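PDB 6XPJ: bacterial microcompartment shell protein CutR from Streptococcus intermedius SK54 = ATCC 27335, which forms homohexamers that probably serve as a minor shell component of the bacterial microcompartment for choline degradation. Local coordinates for residues C[22-27]-C[96-100]. The protein carries 1 engineered substitution. Residue numbers count along the deposited sequence, not the author numbering.
Sequences ITLAHV and LEDIL
In the circularly permuted BMC fold of this shell protein, helix 89-105 lies across one face of the sheet, and residues 96-100 of it pack nearly antiparallel to strand segment 22-27, at 159° with the axes 9.0 Å apart. Leu96, Ala25, Ile22 and Leu100 bury most of the 298 Å² between them. The backbones come closest where the CA atoms of Ala25 and Leu96 are 6.1 Å apart, a short spacing that the small alanine side chain permits. Leu96 (mt) points at the strand and spreads its two methyls over the backbone: CD2 lies 4.1 Å from Ala25 C, while CD1 sits 3.6 Å from His26 O. One turn on, Leu100 (mt), whose N donates a 3.0 Å helical hydrogen bond to Leu96 O, has its CA-to-CB bond sideways yet brings CD2 to 3.7 Å from Ala25 CB. An irregularity at Thr23 (psi -13°), consistent with a classic beta bulge opposite Ser51, lets Ile22 and Ala25, three residues apart, both face the helix. Leu24 and His26 point away and pack against Leu107 and Tyr102 of a neighbouring subunit, with the His26 imidazole hydrogen-bonded to Thr115 and Ser117. Val50 and Leu114 on the flanking strands also pack on Leu96. At the far end, Ile22 (mt) packs against Leu100 and Ile99: its CG2 is 4.0 Å from Leu100 CD2, and its CD1 reaches 3.6 Å from Ile99 CG2.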
ATOM      1  N   ILE C  22       2.802  -5.387 -18.157  1.00 14.81           N
ATOM      2  CA  ILE C  22       4.186  -5.767 -17.778  1.00 14.16           C
ATOM      3  C   ILE C  22       5.037  -4.513 -17.896  1.00 14.39           C
ATOM      4  O   ILE C  22       5.127  -3.927 -18.996  1.00 15.37           O
ATOM      5  CB  ILE C  22       4.728  -6.912 -18.640  1.00 15.63           C
ATOM      6  CG1 ILE C  22       3.892  -8.173 -18.413  1.00 17.51           C
ATOM      7  CG2 ILE C  22       6.208  -7.106 -18.343  1.00 15.68           C
ATOM      8  CD1 ILE C  22       4.383  -9.408 -19.130  1.00 19.57           C
ATOM      9  N   THR C  23       5.643  -4.098 -16.777  1.00 14.45           N
ATOM     10  CA  THR C  23       6.415  -2.839 -16.700  1.00 14.60           C
ATOM     11  C   THR C  23       7.917  -3.124 -16.782  1.00 14.17           C
ATOM     12  O   THR C  23       8.714  -2.184 -16.973  1.00 16.18           O
ATOM     13  CB  THR C  23       6.050  -2.043 -15.442  1.00 14.90           C
ATOM     14  OG1 THR C  23       4.623  -2.019 -15.300  1.00 15.33           O
ATOM     15  CG2 THR C  23       6.582  -0.636 -15.525  1.00 14.57           C
ATOM     16  N   LEU C  24       8.318  -4.375 -16.647  1.00 13.97           N
ATOM     17  CA  LEU C  24       9.744  -4.746 -16.688  1.00 14.29           C
ATOM     18  C   LEU C  24       9.829  -6.182 -17.175  1.00 14.77           C
ATOM     19  O   LEU C  24       9.133  -7.051 -16.635  1.00 14.38           O
ATOM     20  CB  LEU C  24      10.372  -4.613 -15.295  1.00 14.48           C
ATOM     21  CG  LEU C  24      11.873  -4.894 -15.256  1.00 15.05           C
ATOM     22  CD1 LEU C  24      12.630  -3.774 -15.932  1.00 16.37           C
ATOM     23  CD2 LEU C  24      12.329  -5.079 -13.827  1.00 16.07           C
ATOM     24  N   ALA C  25      10.693  -6.432 -18.152  1.00 14.30           N
ATOM     25  CA  ALA C  25      11.040  -7.793 -18.609  1.00 14.68           C
ATOM     26  C   ALA C  25      12.505  -7.739 -19.009  1.00 14.13           C
ATOM     27  O   ALA C  25      12.841  -7.251 -20.108  1.00 15.00           O
ATOM     28  CB  ALA C  25      10.135  -8.212 -19.730  1.00 15.09           C
ATOM     29  N   HIS C  26      13.363  -8.092 -18.078  1.00 14.29           N
ATOM     30  CA  HIS C  26      14.764  -7.656 -18.079  1.00 13.63           C
ATOM     31  C   HIS C  26      15.690  -8.830 -17.843  1.00 14.46           C
ATOM     32  O   HIS C  26      15.419  -9.659 -16.932  1.00 15.83           O
ATOM     33  CB  HIS C  26      14.970  -6.585 -17.002  1.00 14.39           C
ATOM     34  CG  HIS C  26      16.317  -5.946 -17.072  1.00 14.56           C
ATOM     35  ND1 HIS C  26      16.570  -4.807 -17.792  1.00 14.08           N
ATOM     36  CD2 HIS C  26      17.500  -6.313 -16.500  1.00 15.13           C
ATOM     37  CE1 HIS C  26      17.853  -4.491 -17.663  1.00 15.04           C
ATOM     38  NE2 HIS C  26      18.453  -5.401 -16.868  1.00 15.62           N
ATOM     39  N   VAL C  27      16.793  -8.849 -18.569  1.00 14.47           N
ATOM     40  CA  VAL C  27      17.881  -9.823 -18.297  1.00 15.25           C
ATOM     41  C   VAL C  27      19.129  -9.083 -17.830  1.00 15.43           C
ATOM     42  O   VAL C  27      19.581  -8.151 -18.507  1.00 15.48           O
ATOM     43  CB  VAL C  27      18.183 -10.731 -19.500  1.00 16.13           C
ATOM     44  CG1 VAL C  27      18.425  -9.981 -20.805  1.00 17.25           C
ATOM     45  CG2 VAL C  27      19.347 -11.659 -19.209  1.00 17.66           C
ATOM     46  N   LEU C  96      11.769 -14.669 -21.314  1.00 15.99           N
ATOM     47  CA  LEU C  96      11.243 -13.288 -21.240  1.00 15.52           C
ATOM     48  C   LEU C  96      10.439 -12.987 -22.501  1.00 15.84           C
ATOM     49  O   LEU C  96       9.372 -12.392 -22.401  1.00 15.53           O
ATOM     50  CB  LEU C  96      12.416 -12.333 -21.088  1.00 15.43           C
ATOM     51  CG  LEU C  96      13.099 -12.352 -19.730  1.00 16.09           C
ATOM     52  CD1 LEU C  96      14.348 -11.509 -19.775  1.00 17.16           C
ATOM     53  CD2 LEU C  96      12.156 -11.853 -18.637  1.00 15.67           C
ATOM     54  N   GLU C  97      10.958 -13.333 -23.667  1.00 14.85           N
ATOM     55  CA  GLU C  97      10.248 -13.106 -24.948  1.00 14.42           C
ATOM     56  C   GLU C  97       8.904 -13.835 -24.925  1.00 15.70           C
ATOM     57  O   GLU C  97       7.887 -13.252 -25.352  1.00 16.25           O
ATOM     58  CB  GLU C  97      11.078 -13.667 -26.087  1.00 16.58           C
ATOM     59  CG  GLU C  97      12.310 -12.861 -26.412  1.00 18.00           C
ATOM     60  CD  GLU C  97      13.321 -13.624 -27.241  1.00 20.02           C
ATOM     61  OE1 GLU C  97      14.275 -12.978 -27.698  1.00 23.22           O
ATOM     62  OE2 GLU C  97      13.166 -14.853 -27.429  1.00 20.27           O
ATOM     63  N   ASP C  98       8.882 -15.076 -24.446  1.00 16.16           N
ATOM     64  CA  ASP C  98       7.629 -15.864 -24.473  1.00 16.55           C
ATOM     65  C   ASP C  98       6.619 -15.233 -23.522  1.00 15.42           C
ATOM     66  O   ASP C  98       5.418 -15.170 -23.852  1.00 15.59           O
ATOM     67  CB  ASP C  98       7.907 -17.337 -24.198  1.00 17.96           C
ATOM     68  CG  ASP C  98       8.535 -18.032 -25.408  1.00 22.11           C
ATOM     69  OD1 ASP C  98       8.930 -17.345 -26.365  1.00 24.21           O
ATOM     70  OD2 ASP C  98       8.522 -19.267 -25.421  1.00 29.29           O
ATOM     71  N   ILE C  99       7.058 -14.755 -22.363  1.00 14.72           N
ATOM     72  CA  ILE C  99       6.159 -14.008 -21.444  1.00 15.71           C
ATOM     73  C   ILE C  99       5.595 -12.778 -22.162  1.00 14.95           C
ATOM     74  O   ILE C  99       4.384 -12.588 -22.117  1.00 15.90           O
ATOM     75  CB  ILE C  99       6.878 -13.603 -20.143  1.00 15.27           C
ATOM     76  CG1 ILE C  99       7.208 -14.826 -19.281  1.00 15.85           C
ATOM     77  CG2 ILE C  99       6.075 -12.591 -19.360  1.00 16.73           C
ATOM     78  CD1 ILE C  99       8.201 -14.546 -18.196  1.00 16.64           C
ATOM     79  N   LEU C 100       6.434 -11.936 -22.755  1.00 14.93           N
ATOM     80  CA  LEU C 100       5.963 -10.690 -23.401  1.00 14.75           C
ATOM     81  C   LEU C 100       4.991 -11.015 -24.524  1.00 15.11           C
ATOM     82  O   LEU C 100       3.955 -10.355 -24.612  1.00 15.61           O
ATOM     83  CB  LEU C 100       7.164  -9.886 -23.889  1.00 14.57           C
ATOM     84  CG  LEU C 100       8.011  -9.244 -22.794  1.00 15.09           C
ATOM     85  CD1 LEU C 100       9.309  -8.702 -23.372  1.00 15.78           C
ATOM     86  CD2 LEU C 100       7.257  -8.161 -22.049  1.00 15.70           C
TER